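Local coordinates for protein ATPase BagA (Mycobacterium tuberculosis H37Rv, PDB 6BS3) that forms the heterodimeric BagAB ATPase with its partner subunit and hydrolyses ATP, an activity required for resistance to nitric oxide and to elevated glycerol, at residues I128-G131 with L132-V135; G113-M116 with R117-G120. All coordinates share one frame; numbering follows the deposited sequence.

Contact 1: residues I128-G131 with L132-V135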
ATOM      1  N   ILE A 128      -4.214  12.936  18.189  1.00 57.46           N
ATOM      2  CA  ILE A 128      -3.224  13.985  18.469  1.00 56.95           C
ATOM      3  C   ILE A 128      -1.979  13.476  19.235  1.00 58.74           C
ATOM      4  O   ILE A 128      -0.984  14.207  19.332  1.00 57.49           O
ATOM      5  CB  ILE A 128      -3.860  15.238  19.153  1.00 60.57           C
ATOM      6  CG1 ILE A 128      -4.489  14.923  20.532  1.00 60.69           C
ATOM      7  CG2 ILE A 128      -4.863  15.947  18.222  1.00 61.26           C
ATOM      8  CD1 ILE A 128      -3.612  15.303  21.702  1.00 68.87           C
ATOM      9  N   ALA A 129      -2.023  12.234  19.757  1.00 54.14           N
ATOM     10  CA  ALA A 129      -0.911  11.648  20.518  1.00 53.48           C
ATOM     11  C   ALA A 129      -0.586  10.222  20.014  1.00 56.93           C
ATOM     12  O   ALA A 129      -1.116   9.238  20.545  1.00 55.80           O
ATOM     13  CB  ALA A 129      -1.219  11.664  22.010  1.00 53.89           C
ATOM     14  N   PRO A 130       0.270  10.126  18.953  1.00 54.03           N
ATOM     15  CA  PRO A 130       0.610   8.812  18.367  1.00 53.10           C
ATOM     16  C   PRO A 130       1.343   7.857  19.298  1.00 54.38           C
ATOM     17  O   PRO A 130       1.197   6.648  19.144  1.00 52.58           O
ATOM     18  CB  PRO A 130       1.457   9.173  17.139  1.00 55.22           C
ATOM     19  CG  PRO A 130       1.185  10.635  16.878  1.00 60.03           C
ATOM     20  CD  PRO A 130       0.961  11.216  18.229  1.00 55.88           C
ATOM     21  N   GLY A 131       2.085   8.409  20.261  1.00 50.44           N
ATOM     22  CA  GLY A 131       2.791   7.658  21.296  1.00 50.03           C
ATOM     23  C   GLY A 131       1.829   6.974  22.252  1.00 54.15           C
ATOM     24  O   GLY A 131       2.034   5.812  22.604  1.00 54.60           O
ATOM     25  N   LEU A 132       0.747   7.681  22.657  1.00 50.72           N
ATOM     26  CA  LEU A 132      -0.312   7.115  23.508  1.00 50.51           C
ATOM     27  C   LEU A 132      -0.969   5.912  22.771  1.00 52.68           C
ATOM     28  O   LEU A 132      -1.179   4.859  23.366  1.00 52.42           O
ATOM     29  CB  LEU A 132      -1.386   8.189  23.842  1.00 50.65           C
ATOM     30  CG  LEU A 132      -2.595   7.695  24.662  1.00 55.33           C
ATOM     31  CD1 LEU A 132      -2.155   7.144  26.010  1.00 55.23           C
ATOM     32  CD2 LEU A 132      -3.624   8.796  24.845  1.00 58.23           C
ATOM     33  N   ARG A 133      -1.240   6.079  21.470  1.00 47.84           N
ATOM     34  CA  ARG A 133      -1.795   5.059  20.600  1.00 47.44           C
ATOM     35  C   ARG A 133      -0.948   3.788  20.641  1.00 49.20           C
ATOM     36  O   ARG A 133      -1.477   2.735  20.976  1.00 48.12           O
ATOM     37  CB  ARG A 133      -1.896   5.621  19.174  1.00 49.10           C
ATOM     38  CG  ARG A 133      -2.979   5.003  18.312  1.00 57.59           C
ATOM     39  CD  ARG A 133      -3.334   5.954  17.186  1.00 63.60           C
ATOM     40  NE  ARG A 133      -2.184   6.209  16.320  1.00 69.02           N
ATOM     41  CZ  ARG A 133      -1.821   7.411  15.882  1.00 78.39           C
ATOM     42  NH1 ARG A 133      -2.521   8.489  16.216  1.00 59.13           N
ATOM     43  NH2 ARG A 133      -0.757   7.544  15.106  1.00 69.61           N
ATOM     44  N   ASP A 134       0.374   3.903  20.394  1.00 45.72           N
ATOM     45  CA  ASP A 134       1.311   2.770  20.407  1.00 45.10           C
ATOM     46  C   ASP A 134       1.458   2.114  21.792  1.00 49.51           C
ATOM     47  O   ASP A 134       1.647   0.899  21.853  1.00 50.41           O
ATOM     48  CB  ASP A 134       2.682   3.178  19.817  1.00 46.43           C
ATOM     49  CG  ASP A 134       2.633   3.636  18.353  1.00 53.88           C
ATOM     50  OD1 ASP A 134       1.635   3.326  17.659  1.00 54.50           O
ATOM     51  OD2 ASP A 134       3.590   4.307  17.906  1.00 56.11           O
ATOM     52  N   VAL A 135       1.386   2.908  22.892  1.00 45.03           N
ATOM     53  CA  VAL A 135       1.433   2.424  24.276  1.00 44.20           C
ATOM     54  C   VAL A 135       0.195   1.543  24.532  1.00 48.20           C
ATOM     55  O   VAL A 135       0.325   0.458  25.091  1.00 48.93           O
ATOM     56  CB  VAL A 135       1.559   3.593  25.312  1.00 47.88           C
ATOM     57  CG1 VAL A 135       1.108   3.180  26.721  1.00 47.59           C
ATOM     58  CG2 VAL A 135       2.976   4.144  25.347  1.00 47.43           C
TER
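Val135 N donates to Gly131 O at 3.0 Å, the shortest of three successive i to i+4 bonds that wind the first turn of a helix. One residue earlier Asp134 N reaches Pro130 O at 3.1 Å, and the first of the series, Arg133 N to Ala129 O, is longer at 3.3 Å. Ala129, with its extended backbone, is the N-cap, and it accepts this first bond through its own carbonyl. Pro130 follows as N1, a position where the missing amide hydrogen costs no helical bond.

The side chain of Arg133 folds back over that proline. CG stands anti to the backbone N (chi1 -153°) and the chain bends at chi3, which brings the guanidinium obliquely over the CA-CB side of Pro130. Arg133 NH2 comes within 3.4 Å of Pro130 CB, and Pro130 CA lies 3.6 Å above one face of the Arg133 guanidinium, toward its rim. The polar end has its partner just upstream: NH1 gives a hydrogen bond to the carbonyl of Thr126, near the C-terminal end of helix 121-128, so Arg133 spans the junction between the two helices. On another side of the turn the methyl of Ala129 meets Leu132 CB at 3.9 Å. Leu132 continues onto Phe99 of helix 95-107 and Leu182, and Val135 packs on Ala178 and Val179 of helix 175-179. Apolar side chains of the partner protein's chain pack against Ala129, Pro130 and Leu132, placing the turn at the subunit interface. Proline at N1 behind an N-cap residue is a common way to begin a helix; here it starts helix 130-146 directly after helix 121-128, and the Arg133 bond to Thr126 O links the two.

Contact 2: residues G113-M116 with R117-G120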
ATOM      1  N   GLY A 113     -13.778   9.299  31.014  1.00 65.78           N
ATOM      2  CA  GLY A 113     -13.696   8.554  29.764  1.00 64.65           C
ATOM      3  C   GLY A 113     -15.019   8.437  29.032  1.00 67.31           C
ATOM      4  O   GLY A 113     -15.108   8.816  27.865  1.00 66.53           O
ATOM      5  N   ARG A 114     -16.065   7.932  29.721  1.00 64.04           N
ATOM      6  CA  ARG A 114     -17.429   7.788  29.187  1.00 63.88           C
ATOM      7  C   ARG A 114     -18.031   9.115  28.713  1.00 66.53           C
ATOM      8  O   ARG A 114     -18.806   9.115  27.751  1.00 66.73           O
ATOM      9  CB  ARG A 114     -18.359   7.105  30.203  1.00 64.60           C
ATOM     10  CG  ARG A 114     -18.391   5.597  30.049  1.00 75.20           C
ATOM     11  CD  ARG A 114     -19.222   4.951  31.136  1.00 87.21           C
ATOM     12  NE  ARG A 114     -18.376   4.290  32.131  1.00 98.82           N
ATOM     13  CZ  ARG A 114     -18.154   4.751  33.357  1.00112.96           C
ATOM     14  NH1 ARG A 114     -18.729   5.878  33.764  1.00100.78           N
ATOM     15  NH2 ARG A 114     -17.359   4.088  34.188  1.00 98.73           N
ATOM     16  N   ALA A 115     -17.668  10.235  29.378  1.00 61.95           N
ATOM     17  CA  ALA A 115     -18.117  11.581  29.020  1.00 61.74           C
ATOM     18  C   ALA A 115     -17.408  12.059  27.739  1.00 66.76           C
ATOM     19  O   ALA A 115     -18.027  12.731  26.914  1.00 66.92           O
ATOM     20  CB  ALA A 115     -17.844  12.546  30.164  1.00 62.35           C
ATOM     21  N   MET A 116     -16.119  11.691  27.576  1.00 64.05           N
ATOM     22  CA  MET A 116     -15.268  12.015  26.423  1.00 64.24           C
ATOM     23  C   MET A 116     -15.757  11.334  25.141  1.00 66.93           C
ATOM     24  O   MET A 116     -15.646  11.917  24.066  1.00 66.23           O
ATOM     25  CB  MET A 116     -13.823  11.569  26.676  1.00 66.67           C
ATOM     26  CG  MET A 116     -13.109  12.360  27.726  1.00 70.11           C
ATOM     27  SD  MET A 116     -11.476  11.655  27.969  1.00 73.69           S
ATOM     28  CE  MET A 116     -10.556  12.517  26.688  1.00 70.17           C
ATOM     29  N   ARG A 117     -16.247  10.089  25.256  1.00 63.23           N
ATOM     30  CA  ARG A 117     -16.770   9.295  24.142  1.00 62.89           C
ATOM     31  C   ARG A 117     -18.002  10.007  23.521  1.00 67.48           C
ATOM     32  O   ARG A 117     -18.095  10.117  22.300  1.00 66.51           O
ATOM     33  CB  ARG A 117     -17.095   7.866  24.624  1.00 61.18           C
ATOM     34  CG  ARG A 117     -17.738   6.955  23.576  1.00 67.99           C
ATOM     35  CD  ARG A 117     -18.121   5.587  24.120  1.00 72.27           C
ATOM     36  NE  ARG A 117     -19.128   5.661  25.180  1.00 78.49           N
ATOM     37  CZ  ARG A 117     -19.247   4.764  26.156  1.00 93.10           C
ATOM     38  NH1 ARG A 117     -18.437   3.712  26.203  1.00 73.70           N
ATOM     39  NH2 ARG A 117     -20.172   4.913  27.093  1.00 84.50           N
ATOM     40  N   ARG A 118     -18.878  10.565  24.374  1.00 65.05           N
ATOM     41  CA  ARG A 118     -20.097  11.284  23.987  1.00 65.21           C
ATOM     42  C   ARG A 118     -19.846  12.623  23.266  1.00 68.63           C
ATOM     43  O   ARG A 118     -20.810  13.198  22.759  1.00 68.58           O
ATOM     44  CB  ARG A 118     -21.031  11.487  25.203  1.00 65.60           C
ATOM     45  CG  ARG A 118     -21.468  10.193  25.884  1.00 73.75           C
ATOM     46  CD  ARG A 118     -22.386  10.470  27.060  1.00 84.25           C
ATOM     47  NE  ARG A 118     -22.421   9.345  28.001  1.00 93.34           N
ATOM     48  CZ  ARG A 118     -22.046   9.412  29.278  1.00105.50           C
ATOM     49  NH1 ARG A 118     -21.621  10.560  29.795  1.00 92.99           N
ATOM     50  NH2 ARG A 118     -22.106   8.335  30.049  1.00 88.15           N
ATOM     51  N   ILE A 119     -18.578  13.124  23.232  1.00 64.16           N
ATOM     52  CA  ILE A 119     -18.185  14.395  22.585  1.00 63.27           C
ATOM     53  C   ILE A 119     -16.993  14.214  21.600  1.00 67.97           C
ATOM     54  O   ILE A 119     -16.378  15.208  21.190  1.00 67.83           O
ATOM     55  CB  ILE A 119     -17.939  15.564  23.603  1.00 65.76           C
ATOM     56  CG1 ILE A 119     -16.793  15.261  24.594  1.00 65.76           C
ATOM     57  CG2 ILE A 119     -19.224  15.970  24.334  1.00 66.04           C
ATOM     58  CD1 ILE A 119     -15.840  16.424  24.844  1.00 67.77           C
ATOM     59  N   GLY A 120     -16.695  12.954  21.249  1.00 63.79           N
ATOM     60  CA  GLY A 120     -15.635  12.553  20.326  1.00 62.64           C
ATOM     61  C   GLY A 120     -14.218  12.874  20.757  1.00 66.22           C
ATOM     62  O   GLY A 120     -13.327  12.959  19.905  1.00 66.23           O
TER
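Gly113 O receives the amide of Arg117 at 3.1 Å, in the last regular turn of helix 110-117. Beyond it the chain tightens into a type I turn from Arg117 to Gly120. Ile119 N now bonds to Met116 O at 3.3 Å, three residues back, and approaches from above the carbonyl plane, with an angle of only 108° at the oxygen. Gly120, at positive phi (64°), is the C-prime residue of a Schellman motif: Ala121 N turns back to Met116 O, and Gly120 N makes a weak bond to Arg117 O. Gly120 is also the N-cap of the next helix.

Three arginines line this helix end. Arg118 holds CG anti to its carbonyl carbon and runs extended from CG to NE, back along the helix, which lays its guanidinium flat across the backbone of Arg114. Arg114 O sits 3.5 Å above the centre of one face of the Arg118 guanidinium, not at its N-H edge; the positive group probably feels the partial negative charge of this carbonyl. Arg117 takes a different path, with a bend at chi3, and its NH2 comes to 3.5 Å from Arg114 CG, touching the aliphatic stem. The Arg114 and Arg117 guanidinium planes are turned 54° apart. At the turn, Ile119 CG1 rests 3.6 Å from Ala115 O.

Around this helix end, Arg117 touches Glu96 and Leu100 of helix 95-107, and Met116 packs on Ala121 and Val122 of helix 121-128. Ala115, Met116 and Ile119 meet apolar side chains of the partner protein's chain, so the end of helix 110-117 and Ile119 of the link after it pack against the other subunit.

Contact 2 comes first along the chain, ending helix 110-117 and leading into helix 121-128; contact 1 follows at the far end of that helix, where helix 130-146 starts. The two therefore mark the turns before and after helix 121-128. Their centres are 18 Å apart and their nearest atoms about 8 Å, without touching. Both belong to the helical part between strands 86-92 and 158-162 of the mixed sheet, away from the annotated nucleotide-binding residues, and both have side chains touching helix 95-107. Each also packs on the other protein's chain, consistent with this run of helices contributing to assembly of the BagAB heterodimer.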